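Local coordinates for fiber protein (Raptor siadenovirus a, PDB 5FJL) that forms the trimeric head domain of the adenovirus fibre, the capsid spike that probably attaches the virus to a receptor on the host cell, at residues P114-C119 with L131-F136; K97-I102 with V147-E152; L84-A89 with M161-V166; F54-V59 with V108-A113. All blocks are in the same frame, centred on the assembly; numbering follows the deposited sequence. Where two conformers were deposited one is given.

Contact 1 (P114-C119 with L131-F136); sequences PSTALC and LCMMQF
The beta hairpin of strands 115-122 and 127-138 brings Ser115 opposite Met134 and Ala117 opposite Cys132, two antiparallel hydrogen-bonded pairs. Each pair closes with two backbone bonds, and the straightest runs from Ala117 N to Cys132 O (2.8 Å, 171° at the hydrogen). On the face bearing Ala117, Cys132 and Met134, the Met134 side chain makes the cross-strand contacts. Its CG stands between the backbone N and the carbonyl carbon (chi1 58°), and a bend at chi3 brings the terminal methyl toward the partner strand. Met134 CE thereby touches Ala117 CB at 3.7 Å and lies as close to Cys119 SG. In the all-beta fold of the fibre head, Ile163 of strand 160-171 and Leu146 of strand 144-149 also pack on Met134. The other face, with Thr116, Leu118, Leu131 and Met133, turns to the neighbouring subunits. Here Met133 CE slants across to Pro114 CB at 3.9 Å and to Thr116 OG1 at 3.8 Å, while Leu131 CD2 meets Thr116 CG2. Alongside Pro114 runs the extended Gln135 side chain, its NE2 3.8 Å from Pro114 CD and hydrogen-bonded to Thr112 O. Thr116 OG1 reaches the same atom of both other subunits through weak hydrogen bonds.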
loop_
_atom_site.group_PDB
_atom_site.type_symbol
_atom_site.label_atom_id
_atom_site.label_comp_id
_atom_site.label_asym_id
_atom_site.label_seq_id
_atom_site.Cartn_x
_atom_site.Cartn_y
_atom_site.Cartn_z
ATOM N N PRO A 114 -7.578 -4.908 2.711
ATOM C CA PRO A 114 -7.469 -3.645 1.986
ATOM C C PRO A 114 -6.211 -3.572 1.158
ATOM O O PRO A 114 -5.172 -4.098 1.580
ATOM C CB PRO A 114 -7.413 -2.580 3.079
ATOM C CG PRO A 114 -6.691 -3.269 4.127
ATOM C CD PRO A 114 -7.275 -4.678 4.143
ATOM N N SER A 115 -6.296 -2.897 0.029
ATOM C CA SER A 115 -5.128 -2.604 -0.831
ATOM C C SER A 115 -5.090 -1.137 -1.184
ATOM O O SER A 115 -6.099 -0.449 -1.229
ATOM C CB SER A 115 -5.126 -3.403 -2.140
ATOM O OG SER A 115 -4.765 -4.721 -1.858
ATOM N N THR A 116 -3.887 -0.629 -1.383
ATOM C CA THR A 116 -3.663 0.747 -1.705
ATOM C C THR A 116 -3.908 1.005 -3.189
ATOM O O THR A 116 -3.441 0.234 -4.044
ATOM C CB THR A 116 -2.225 1.183 -1.403
ATOM O OG1 THR A 116 -1.895 0.755 -0.053
ATOM C CG2 THR A 116 -2.052 2.660 -1.512
ATOM N N ALA A 117 -4.587 2.115 -3.478
ATOM C CA ALA A 117 -4.844 2.538 -4.857
ATOM C C ALA A 117 -4.501 3.969 -5.047
ATOM O O ALA A 117 -4.596 4.750 -4.120
ATOM C CB ALA A 117 -6.307 2.383 -5.200
ATOM N N LEU A 118 -4.113 4.328 -6.275
ATOM C CA LEU A 118 -4.053 5.712 -6.728
ATOM C C LEU A 118 -5.363 6.008 -7.455
ATOM O O LEU A 118 -5.651 5.353 -8.464
ATOM C CB LEU A 118 -2.886 5.921 -7.698
ATOM C CG LEU A 118 -2.915 7.302 -8.378
ATOM C CD1 LEU A 118 -2.807 8.400 -7.346
ATOM C CD2 LEU A 118 -1.824 7.397 -9.412
ATOM N N CYS A 119 -6.135 6.933 -6.931
ATOM C CA CYS A 119 -7.441 7.315 -7.493
ATOM C C CYS A 119 -7.454 8.767 -7.838
ATOM O O CYS A 119 -6.781 9.617 -7.221
ATOM C CB CYS A 119 -8.559 7.053 -6.511
ATOM S SG CYS A 119 -8.732 5.266 -6.179
ATOM N N LEU A 131 -3.752 8.827 -2.913
ATOM C CA LEU A 131 -3.698 7.431 -2.508
ATOM C C LEU A 131 -4.841 7.187 -1.535
ATOM O O LEU A 131 -5.126 7.993 -0.659
ATOM C CB LEU A 131 -2.322 6.993 -1.905
ATOM C CG LEU A 131 -1.207 6.636 -2.925
ATOM C CD1 LEU A 131 -0.724 7.881 -3.666
ATOM C CD2 LEU A 131 -0.034 5.932 -2.262
ATOM N N CYS A 132 -5.457 6.034 -1.716
ATOM C CA CYS A 132 -6.626 5.590 -0.917
ATOM C C CYS A 132 -6.446 4.141 -0.595
ATOM O O CYS A 132 -5.585 3.483 -1.194
ATOM C CB CYS A 132 -7.941 5.694 -1.711
ATOM S SG CYS A 132 -8.355 7.341 -2.303
ATOM N N MET A 133 -7.234 3.590 0.312
ATOM C CA MET A 133 -7.287 2.139 0.481
ATOM C C MET A 133 -8.653 1.657 0.054
ATOM O O MET A 133 -9.660 2.358 0.238
ATOM C CB MET A 133 -6.978 1.712 1.876
ATOM C CG MET A 133 -5.530 2.090 2.285
ATOM S SD MET A 133 -4.857 1.114 3.617
ATOM C CE MET A 133 -4.294 -0.302 2.634
ATOM N N MET A 134 -8.691 0.500 -0.545
ATOM C CA MET A 134 -9.975 -0.108 -0.913
ATOM C C MET A 134 -10.027 -1.544 -0.555
ATOM O O MET A 134 -9.018 -2.230 -0.455
ATOM C CB MET A 134 -10.332 0.189 -2.297
ATOM C CG MET A 134 -9.379 -0.235 -3.301
ATOM S SD MET A 134 -9.888 0.258 -4.993
ATOM C CE MET A 134 -10.000 2.015 -5.026
ATOM N N GLN A 135 -11.247 -2.022 -0.320
ATOM C CA GLN A 135 -11.434 -3.361 0.199
ATOM C C GLN A 135 -12.779 -3.897 -0.252
ATOM O O GLN A 135 -13.754 -3.169 -0.201
ATOM C CB GLN A 135 -11.415 -3.287 1.740
ATOM C CG GLN A 135 -11.485 -4.573 2.464
ATOM C CD GLN A 135 -11.126 -4.416 3.932
ATOM O OE1 GLN A 135 -10.950 -3.299 4.437
ATOM N NE2 GLN A 135 -10.916 -5.526 4.565
ATOM N N PHE A 136 -12.829 -5.145 -0.667
ATOM C CA PHE A 136 -14.106 -5.817 -1.009
ATOM C C PHE A 136 -14.614 -6.469 0.278
ATOM O O PHE A 136 -13.894 -7.234 0.942
ATOM C CB PHE A 136 -13.904 -6.847 -2.099
ATOM C CG PHE A 136 -13.708 -6.271 -3.465
ATOM C CD1 PHE A 136 -14.800 -5.984 -4.274
ATOM C CD2 PHE A 136 -12.426 -6.020 -3.964
ATOM C CE1 PHE A 136 -14.640 -5.474 -5.546
ATOM C CE2 PHE A 136 -12.256 -5.513 -5.225
ATOM C CZ PHE A 136 -13.348 -5.251 -6.036
#

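Contact 2 (K97-I102 with V147-E152); sequences KDELLI and VVLRSE
The Arg150 guanidinium presents its edge to Lys97: NH1 donates to Lys97 O at 2.9 Å, with the oxygen only 4° out of the guanidinium plane. The nitrogen stands well above the carbonyl plane, 64° out of it. The same group also gives two weak bonds, from NH1 and NH2, to Glu152 O, while NE forms a salt bridge with Glu130 and Phe121 supplies a cation-pi partner, so its rotation is probably fixed. A bend at chi3 (55°) turns the arginine back toward the loop at Lys97, and Arg150 CD passes obliquely by Leu100 CD1 at 3.9 Å. Arg150 N donates to Asp98 O at 2.9 Å. These bonds extend the antiparallel pairing of strands 99-103 and 144-149 in the fibre head sheet. Within the strands, Leu100 and Val148 form a hydrogen-bonded pair, Leu100 N reaching Val148 O at 2.8 Å. On the opposite face Leu101 and Val147 lie side by side, Leu101 CD2 against Val147 CG2 at 3.8 Å. A water donates to Asp98 OD2 at 2.8 Å and weakly to Ser151 O. The Arg129 side chain of the second subunit bonds to Asp98 O and Arg150 O, and its main-chain O to Ser151 OG.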
loop_
_atom_site.group_PDB
_atom_site.type_symbol
_atom_site.label_atom_id
_atom_site.label_comp_id
_atom_site.label_asym_id
_atom_site.label_seq_id
_atom_site.Cartn_x
_atom_site.Cartn_y
_atom_site.Cartn_z
ATOM N N LYS A 97 -17.079 11.836 0.742
ATOM C CA LYS A 97 -16.807 11.549 2.134
ATOM C C LYS A 97 -15.453 10.856 2.278
ATOM O O LYS A 97 -14.860 10.401 1.289
ATOM C CB LYS A 97 -17.893 10.602 2.681
ATOM C CG LYS A 97 -19.326 11.113 2.570
ATOM C CD LYS A 97 -20.353 10.030 2.908
ATOM C CE LYS A 97 -20.499 8.939 1.840
ATOM N NZ LYS A 97 -20.712 9.407 0.433
ATOM N N ASP A 98 -15.004 10.688 3.510
ATOM C CA ASP A 98 -13.756 9.924 3.736
ATOM C C ASP A 98 -13.952 8.392 3.813
ATOM O O ASP A 98 -12.984 7.619 3.954
ATOM C CB ASP A 98 -12.985 10.483 4.933
ATOM C CG ASP A 98 -13.689 10.291 6.238
ATOM O OD1 ASP A 98 -14.580 9.461 6.386
ATOM O OD2 ASP A 98 -13.300 11.033 7.181
ATOM N N GLU A 99 -15.197 7.938 3.662
ATOM C CA GLU A 99 -15.553 6.539 3.550
ATOM C C GLU A 99 -16.586 6.482 2.445
ATOM O O GLU A 99 -17.611 7.185 2.528
ATOM C CB GLU A 99 -16.247 5.983 4.809
ATOM C CG GLU A 99 -15.527 5.943 6.119
ATOM C CD GLU A 99 -16.485 5.680 7.312
ATOM O OE1 GLU A 99 -17.739 5.684 7.167
ATOM O OE2 GLU A 99 -15.960 5.457 8.408
ATOM N N LEU A 100 -16.367 5.636 1.449
ATOM C CA LEU A 100 -17.288 5.520 0.323
ATOM C C LEU A 100 -17.655 4.068 0.123
ATOM O O LEU A 100 -16.825 3.165 0.265
ATOM C CB LEU A 100 -16.589 6.047 -0.934
ATOM C CG LEU A 100 -16.118 7.488 -0.907
ATOM C CD1 LEU A 100 -15.271 7.757 -2.130
ATOM C CD2 LEU A 100 -17.328 8.399 -0.904
ATOM N N LEU A 101 -18.913 3.824 -0.262
ATOM C CA LEU A 101 -19.461 2.487 -0.444
ATOM C C LEU A 101 -19.994 2.318 -1.854
ATOM O O LEU A 101 -20.793 3.125 -2.298
ATOM C CB LEU A 101 -20.622 2.239 0.534
ATOM C CG LEU A 101 -20.295 2.319 2.020
ATOM C CD1 LEU A 101 -21.489 1.853 2.843
ATOM C CD2 LEU A 101 -19.105 1.489 2.412
ATOM N N ILE A 102 -19.560 1.273 -2.539
ATOM C CA ILE A 102 -20.034 0.964 -3.889
ATOM C C ILE A 102 -20.735 -0.387 -3.809
ATOM O O ILE A 102 -20.087 -1.420 -3.743
ATOM C CB ILE A 102 -18.834 0.906 -4.876
ATOM C CG1 ILE A 102 -18.075 2.244 -4.897
ATOM C CG2 ILE A 102 -19.329 0.528 -6.268
ATOM C CD1 ILE A 102 -16.700 2.181 -5.562
ATOM N N VAL A 147 -15.416 -0.911 -0.840
ATOM C CA VAL A 147 -15.326 0.191 0.097
ATOM C C VAL A 147 -14.042 0.943 -0.180
ATOM O O VAL A 147 -13.002 0.299 -0.401
ATOM C CB VAL A 147 -15.293 -0.332 1.544
ATOM C CG1 VAL A 147 -15.151 0.808 2.544
ATOM C CG2 VAL A 147 -16.538 -1.191 1.811
ATOM N N VAL A 148 -14.126 2.271 -0.196
ATOM C CA VAL A 148 -12.953 3.111 -0.440
ATOM C C VAL A 148 -12.785 4.004 0.762
ATOM O O VAL A 148 -13.732 4.694 1.167
ATOM C CB VAL A 148 -13.112 3.967 -1.696
ATOM C CG1 VAL A 148 -11.858 4.780 -2.000
ATOM C CG2 VAL A 148 -13.475 3.112 -2.907
ATOM N N LEU A 149 -11.584 4.003 1.347
ATOM C CA LEU A 149 -11.277 4.863 2.487
ATOM C C LEU A 149 -10.300 5.930 2.081
ATOM O O LEU A 149 -9.296 5.653 1.430
ATOM C CB LEU A 149 -10.686 4.079 3.635
ATOM C CG LEU A 149 -11.502 2.913 4.163
ATOM C CD1 LEU A 149 -10.780 2.321 5.375
ATOM C CD2 LEU A 149 -12.873 3.369 4.612
ATOM N N ARG A 150 -10.585 7.175 2.429
ATOM C CA ARG A 150 -9.805 8.330 2.046
ATOM C C ARG A 150 -9.356 9.099 3.270
ATOM O O ARG A 150 -9.875 8.877 4.383
ATOM C CB ARG A 150 -10.643 9.262 1.173
ATOM C CG ARG A 150 -11.180 8.647 -0.117
ATOM C CD ARG A 150 -12.107 9.586 -0.865
ATOM N NE ARG A 150 -11.445 10.846 -1.108
ATOM C CZ ARG A 150 -11.722 11.994 -0.520
ATOM N NH1 ARG A 150 -12.721 12.104 0.351
ATOM N NH2 ARG A 150 -10.980 13.076 -0.777
ATOM N N SER A 151 -8.415 10.008 3.070
ATOM C CA SER A 151 -7.893 10.854 4.158
ATOM C C SER A 151 -8.785 12.029 4.509
ATOM O O SER A 151 -8.928 12.387 5.705
ATOM C CB SER A 151 -6.528 11.423 3.796
ATOM O OG SER A 151 -6.112 12.329 4.817
ATOM N N GLU A 152 -9.374 12.668 3.497
ATOM C CA GLU A 152 -10.031 13.978 3.694
ATOM C C GLU A 152 -11.388 14.148 3.029
ATOM O O GLU A 152 -11.460 14.229 1.787
ATOM C CB GLU A 152 -9.110 15.086 3.206
ATOM C CG GLU A 152 -9.466 16.448 3.796
ATOM C CD GLU A 152 -8.748 17.595 3.107
ATOM O OE1 GLU A 152 -7.555 17.434 2.732
ATOM O OE2 GLU A 152 -9.399 18.653 2.928
HETATM O O HOH W 1 -12.015 13.432 6.707
#

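Contact 3 (L84-A89 with M161-V166); sequences LTFKGA and MHIVTV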
loop_
_atom_site.group_PDB
_atom_site.type_symbol
_atom_site.label_atom_id
_atom_site.label_comp_id
_atom_site.label_asym_id
_atom_site.label_seq_id
_atom_site.Cartn_x
_atom_site.Cartn_y
_atom_site.Cartn_z
ATOM N N LEU A 84 -9.958 2.272 -14.276
ATOM C CA LEU A 84 -11.253 1.730 -13.999
ATOM C C LEU A 84 -12.108 2.873 -13.445
ATOM O O LEU A 84 -11.781 3.443 -12.393
ATOM C CB LEU A 84 -11.138 0.603 -12.978
ATOM C CG LEU A 84 -12.329 -0.274 -12.788
ATOM C CD1 LEU A 84 -12.663 -0.997 -14.099
ATOM C CD2 LEU A 84 -11.942 -1.281 -11.706
ATOM N N THR A 85 -13.202 3.199 -14.125
ATOM C CA THR A 85 -13.971 4.403 -13.834
ATOM C C THR A 85 -15.324 4.068 -13.235
ATOM O O THR A 85 -16.079 3.227 -13.744
ATOM C CB THR A 85 -14.151 5.230 -15.115
ATOM O OG1 THR A 85 -12.851 5.647 -15.570
ATOM C CG2 THR A 85 -15.049 6.453 -14.918
ATOM N N PHE A 86 -15.605 4.731 -12.125
ATOM C CA PHE A 86 -16.907 4.687 -11.460
ATOM C C PHE A 86 -17.559 6.055 -11.567
ATOM O O PHE A 86 -16.879 7.089 -11.507
ATOM C CB PHE A 86 -16.762 4.316 -9.984
ATOM C CG PHE A 86 -16.223 2.938 -9.772
ATOM C CD1 PHE A 86 -14.871 2.662 -9.900
ATOM C CD2 PHE A 86 -17.076 1.876 -9.548
ATOM C CE1 PHE A 86 -14.384 1.372 -9.766
ATOM C CE2 PHE A 86 -16.601 0.587 -9.377
ATOM C CZ PHE A 86 -15.261 0.319 -9.487
ATOM N N LYS A 87 -18.868 6.079 -11.679
ATOM C CA LYS A 87 -19.638 7.301 -11.672
ATOM C C LYS A 87 -20.080 7.637 -10.260
ATOM O O LYS A 87 -20.246 6.733 -9.437
ATOM C CB LYS A 87 -20.905 7.124 -12.533
ATOM C CG LYS A 87 -20.609 6.823 -13.983
ATOM C CD LYS A 87 -21.909 6.759 -14.803
ATOM C CE LYS A 87 -22.590 8.137 -14.991
ATOM N NZ LYS A 87 -21.901 9.275 -15.727
ATOM N N GLY A 88 -20.396 8.902 -9.988
ATOM C CA GLY A 88 -21.049 9.225 -8.721
ATOM C C GLY A 88 -22.267 8.361 -8.405
ATOM O O GLY A 88 -22.509 7.978 -7.254
ATOM N N ALA A 89 -23.022 8.028 -9.449
ATOM C CA ALA A 89 -24.203 7.194 -9.344
ATOM C C ALA A 89 -23.926 5.789 -8.861
ATOM O O ALA A 89 -24.876 5.101 -8.465
ATOM C CB ALA A 89 -24.920 7.131 -10.678
ATOM N N MET A 161 -14.926 8.634 -10.155
ATOM C CA MET A 161 -13.690 8.149 -9.510
ATOM C C MET A 161 -12.976 7.287 -10.499
ATOM O O MET A 161 -13.543 6.276 -10.921
ATOM C CB MET A 161 -13.990 7.342 -8.249
ATOM C CG MET A 161 -12.735 6.786 -7.575
ATOM S SD MET A 161 -13.021 5.689 -6.157
ATOM C CE MET A 161 -13.539 4.221 -6.982
ATOM N N HIS A 162 -11.733 7.625 -10.792
ATOM C CA HIS A 162 -10.902 6.808 -11.660
ATOM C C HIS A 162 -9.875 6.065 -10.819
ATOM O O HIS A 162 -9.103 6.719 -10.131
ATOM C CB HIS A 162 -10.174 7.662 -12.698
ATOM C CG HIS A 162 -11.080 8.512 -13.542
ATOM N ND1 HIS A 162 -11.955 7.963 -14.453
ATOM C CD2 HIS A 162 -11.245 9.854 -13.615
ATOM C CE1 HIS A 162 -12.601 8.944 -15.071
ATOM N NE2 HIS A 162 -12.203 10.093 -14.577
ATOM N N ILE A 163 -9.863 4.753 -10.880
ATOM C CA ILE A 163 -8.773 3.962 -10.279
ATOM C C ILE A 163 -7.661 3.864 -11.316
ATOM O O ILE A 163 -7.846 3.237 -12.360
ATOM C CB ILE A 163 -9.226 2.549 -9.847
ATOM C CG1 ILE A 163 -10.456 2.611 -8.924
ATOM C CG2 ILE A 163 -8.052 1.772 -9.269
ATOM C CD1 ILE A 163 -10.943 1.277 -8.446
ATOM N N VAL A 164 -6.531 4.473 -11.035
ATOM C CA VAL A 164 -5.398 4.486 -11.934
ATOM C C VAL A 164 -4.577 3.205 -11.794
ATOM O O VAL A 164 -4.271 2.533 -12.773
ATOM C CB VAL A 164 -4.519 5.705 -11.692
ATOM C CG1 VAL A 164 -3.272 5.649 -12.589
ATOM C CG2 VAL A 164 -5.310 6.992 -11.911
ATOM N N THR A 165 -4.263 2.860 -10.559
ATOM C CA THR A 165 -3.563 1.590 -10.298
ATOM C C THR A 165 -3.860 1.189 -8.841
ATOM O O THR A 165 -4.195 2.025 -8.017
ATOM C CB THR A 165 -2.085 1.701 -10.692
ATOM O OG1 THR A 165 -1.535 0.381 -10.954
ATOM C CG2 THR A 165 -1.395 2.449 -9.652
ATOM N N VAL A 166 -3.861 -0.126 -8.614
ATOM C CA VAL A 166 -4.165 -0.664 -7.275
ATOM C C VAL A 166 -3.321 -1.916 -7.053
ATOM O O VAL A 166 -3.092 -2.729 -7.944
ATOM C CB VAL A 166 -5.688 -0.897 -7.076
ATOM C CG1 VAL A 166 -6.266 -1.790 -8.146
ATOM C CG2 VAL A 166 -6.010 -1.418 -5.694
#
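Phe86, Met161 and Ile163 make the tight side of this contact, whereas Thr85 and His162 occupy the more open opposite face. Phe86 and Met161 run side by side in the same direction. The methionine is extended as far as its sulfur and then bends at chi3 (75°), which carries CE to 3.6 Å from Phe86 CD1. Ile163 approaches the next ring atom obliquely, its CD1 3.7 Å from Phe86 CE1, and Leu84 CB faces Ile163 CB on the same side. Phe91 and Phe121 add to the buried surroundings of Met161.

Antiparallel pairing of strands 78-87 and 160-171 in the beta sheet of the fibre head carries these side chains. Leu84 with Ile163 and Phe86 with Met161 are hydrogen-bonded pairs; the bond from Phe86 N to Met161 O, 2.8 Å long, is almost linear at 178°. Farther along strand 160-171, Val164 and Thr165 both face Leu118 in a classic beta bulge on the side of strand 115-122, beyond the part paired with Leu84.

On the open face, Thr85 and His162 lie alongside each other in the non-hydrogen-bonded pair. Thr85 OG1 meets ND1 at the edge of the His162 ring, in its plane and 2.7 Å away, and either atom may be the donor. Having OG1 beside the backbone N (chi1 -63°) aims the hydroxyl at the imidazole, while Thr85 CG2 also approaches His162 ND1 at 3.5 Å. Thr85 is exposed and His162 partly so; Pro83 and Ile122 give the histidine further side-chain contacts.

Contact 4 (F54-V59 with V108-A113); sequences FRKTRV and VQLNTA
Lys56 NZ is held to the loop 108-113 through two waters. One accepts from NZ at 2.7 Å and donates to Gln109 O, also at 2.7 Å, a short bridge between the ammonium group and a main-chain carbonyl. The second takes a weak bond from NZ and a sound one from Asn111 N at 3.0 Å. Strand 51-59, flanked by 38-45 and 62-67 in the antiparallel sheet of the fibre head, is thus joined to the long loop that leads from strand 99-103 to strand 115-122; here the two backbones stay well apart, and side chains and two waters, the latter held by loop main-chain atoms, span the gap.

The lysine side chain bends at chi3 (79°), beyond CG. Its end slides past Leu110 in the opposite direction, so that CE and NZ both come to 4.1 Å from Leu110 CD1, a methyl beside the charged tip. Leu110 sends its other branch over one face of the Phe54 ring, where CD2 is a loose 4.5 Å from Phe54 CG. At the ring edge, Val108 CG2 approaches Phe54 CZ near the ring plane. Phe44, Thr65 and Leu67 of the adjoining strands also pack against this phenylalanine.

Asn111 OD1 is hydrogen-bonded to Thr138 OG1 of strand 127-138; within the loop, Asn111 ND2 donates to a lone pair of Gln109 OE1 at 3.0 Å, with that oxygen 6° from the asparagine amide plane.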
loop_
_atom_site.group_PDB
_atom_site.type_symbol
_atom_site.label_atom_id
_atom_site.label_comp_id
_atom_site.label_asym_id
_atom_site.label_seq_id
_atom_site.Cartn_x
_atom_site.Cartn_y
_atom_site.Cartn_z
ATOM N N PHE A 54 -12.940 -9.501 -12.667
ATOM C CA PHE A 54 -11.812 -9.863 -11.827
ATOM C C PHE A 54 -11.325 -11.283 -12.097
ATOM O O PHE A 54 -12.065 -12.092 -12.636
ATOM C CB PHE A 54 -12.170 -9.656 -10.360
ATOM C CG PHE A 54 -13.272 -10.548 -9.862
ATOM C CD1 PHE A 54 -13.018 -11.845 -9.433
ATOM C CD2 PHE A 54 -14.574 -10.083 -9.822
ATOM C CE1 PHE A 54 -14.056 -12.673 -8.972
ATOM C CE2 PHE A 54 -15.600 -10.894 -9.331
ATOM C CZ PHE A 54 -15.343 -12.181 -8.927
ATOM N N ARG A 55 -10.069 -11.559 -11.739
ATOM C CA ARG A 55 -9.494 -12.891 -11.808
ATOM C C ARG A 55 -8.866 -13.227 -10.495
ATOM O O ARG A 55 -8.047 -12.437 -10.007
ATOM C CB ARG A 55 -8.447 -12.993 -12.894
ATOM C CG ARG A 55 -7.856 -14.392 -13.021
ATOM C CD ARG A 55 -7.336 -14.636 -14.427
ATOM N NE ARG A 55 -7.156 -16.058 -14.679
ATOM C CZ ARG A 55 -7.499 -16.705 -15.801
ATOM N NH1 ARG A 55 -8.079 -16.077 -16.836
ATOM N NH2 ARG A 55 -7.270 -18.023 -15.883
ATOM N N LYS A 56 -9.250 -14.352 -9.898
ATOM C CA LYS A 56 -8.714 -14.837 -8.616
ATOM C C LYS A 56 -7.707 -15.931 -8.917
ATOM O O LYS A 56 -7.971 -16.819 -9.748
ATOM C CB LYS A 56 -9.824 -15.414 -7.768
ATOM C CG LYS A 56 -10.910 -14.435 -7.425
ATOM C CD LYS A 56 -12.029 -15.061 -6.629
ATOM C CE LYS A 56 -11.703 -15.226 -5.162
ATOM N NZ LYS A 56 -12.946 -15.421 -4.372
ATOM N N THR A 57 -6.541 -15.841 -8.299
ATOM C CA THR A 57 -5.510 -16.871 -8.326
ATOM C C THR A 57 -5.398 -17.446 -6.923
ATOM O O THR A 57 -5.101 -16.722 -5.977
ATOM C CB THR A 57 -4.161 -16.265 -8.772
ATOM O OG1 THR A 57 -4.299 -15.712 -10.082
ATOM C CG2 THR A 57 -3.052 -17.309 -8.785
ATOM N N ARG A 58 -5.632 -18.756 -6.778
ATOM C CA ARG A 58 -5.589 -19.418 -5.486
ATOM C C ARG A 58 -4.314 -20.213 -5.341
ATOM O O ARG A 58 -4.070 -21.103 -6.158
ATOM C CB ARG A 58 -6.731 -20.411 -5.348
ATOM C CG ARG A 58 -8.092 -19.869 -5.683
ATOM C CD ARG A 58 -9.202 -20.769 -5.138
ATOM N NE ARG A 58 -10.459 -20.044 -4.904
ATOM C CZ ARG A 58 -11.185 -19.403 -5.828
ATOM N NH1 ARG A 58 -10.798 -19.346 -7.099
ATOM N NH2 ARG A 58 -12.318 -18.789 -5.465
ATOM N N VAL A 59 -3.539 -19.926 -4.298
ATOM C CA VAL A 59 -2.412 -20.782 -3.898
ATOM C C VAL A 59 -2.544 -21.177 -2.427
ATOM O O VAL A 59 -2.291 -20.368 -1.522
ATOM C CB VAL A 59 -1.057 -20.129 -4.202
ATOM C CG1 VAL A 59 -0.733 -20.301 -5.674
ATOM C CG2 VAL A 59 -1.044 -18.656 -3.835
ATOM N N VAL A 108 -21.020 -14.225 -7.137
ATOM C CA VAL A 108 -20.230 -14.729 -6.008
ATOM C C VAL A 108 -19.724 -13.580 -5.158
ATOM O O VAL A 108 -19.591 -12.471 -5.628
ATOM C CB VAL A 108 -19.057 -15.603 -6.476
ATOM C CG1 VAL A 108 -19.567 -16.815 -7.277
ATOM C CG2 VAL A 108 -18.024 -14.809 -7.262
ATOM N N GLN A 109 -19.483 -13.873 -3.881
ATOM C CA GLN A 109 -18.897 -12.922 -2.976
ATOM C C GLN A 109 -17.445 -12.720 -3.304
ATOM O O GLN A 109 -16.791 -13.598 -3.847
ATOM C CB GLN A 109 -18.924 -13.467 -1.548
ATOM C CG GLN A 109 -20.283 -13.565 -0.930
ATOM C CD GLN A 109 -20.237 -14.027 0.534
ATOM O OE1 GLN A 109 -19.208 -13.943 1.230
ATOM N NE2 GLN A 109 -21.377 -14.490 1.015
ATOM N N LEU A 110 -16.942 -11.542 -2.934
ATOM C CA LEU A 110 -15.504 -11.289 -2.954
ATOM C C LEU A 110 -15.166 -10.576 -1.656
ATOM O O LEU A 110 -15.687 -9.520 -1.373
ATOM C CB LEU A 110 -15.101 -10.457 -4.180
ATOM C CG LEU A 110 -13.622 -10.111 -4.314
ATOM C CD1 LEU A 110 -12.728 -11.341 -4.285
ATOM C CD2 LEU A 110 -13.373 -9.307 -5.579
ATOM N N ASN A 111 -14.324 -11.200 -0.828
ATOM C CA ASN A 111 -13.972 -10.662 0.478
ATOM C C ASN A 111 -12.465 -10.568 0.525
ATOM O O ASN A 111 -11.808 -11.582 0.326
ATOM C CB ASN A 111 -14.427 -11.626 1.564
ATOM C CG ASN A 111 -15.919 -11.756 1.593
ATOM O OD1 ASN A 111 -16.597 -10.795 1.891
ATOM N ND2 ASN A 111 -16.422 -12.901 1.193
ATOM N N THR A 112 -11.939 -9.351 0.709
ATOM C CA THR A 112 -10.468 -9.145 0.684
ATOM C C THR A 112 -10.011 -8.306 1.846
ATOM O O THR A 112 -10.775 -7.623 2.529
ATOM C CB THR A 112 -10.046 -8.424 -0.633
ATOM O OG1 THR A 112 -10.406 -7.039 -0.591
ATOM C CG2 THR A 112 -10.632 -9.116 -1.855
ATOM N N ALA A 113 -8.683 -8.327 2.059
ATOM C CA ALA A 113 -8.011 -7.335 2.871
ATOM C C ALA A 113 -7.924 -6.020 2.078
ATOM O O ALA A 113 -8.197 -6.004 0.857
ATOM C CB ALA A 113 -6.612 -7.865 3.190
HETATM O O HOH W 2 -13.655 -14.067 -1.500
HETATM O O HOH W 3 -14.984 -14.235 -5.733
#

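Overall arrangement
From the N terminus, strand 51-59 enters contact 4, which closes when the chain reaches the loop 108-113. Segments 84-89 and 97-102 have passed by then but meet their partners only later, so contact 4 crosses both contact 3 and contact 2. Contact 1 follows contact 4 in series: its hairpin closes at 131-136 and is nested inside the loop closed by contact 2 at 147-152, itself nested inside that closed by contact 3 at 161-166. Contact 1 borders two others in the sheet, through Met133 O to Leu149 N for contact 2 and Leu118 O to Val164 N for contact 3. Thr112 N to Phe136 O ties it to contact 4, whose centre lies about 21 Å from that of contact 2.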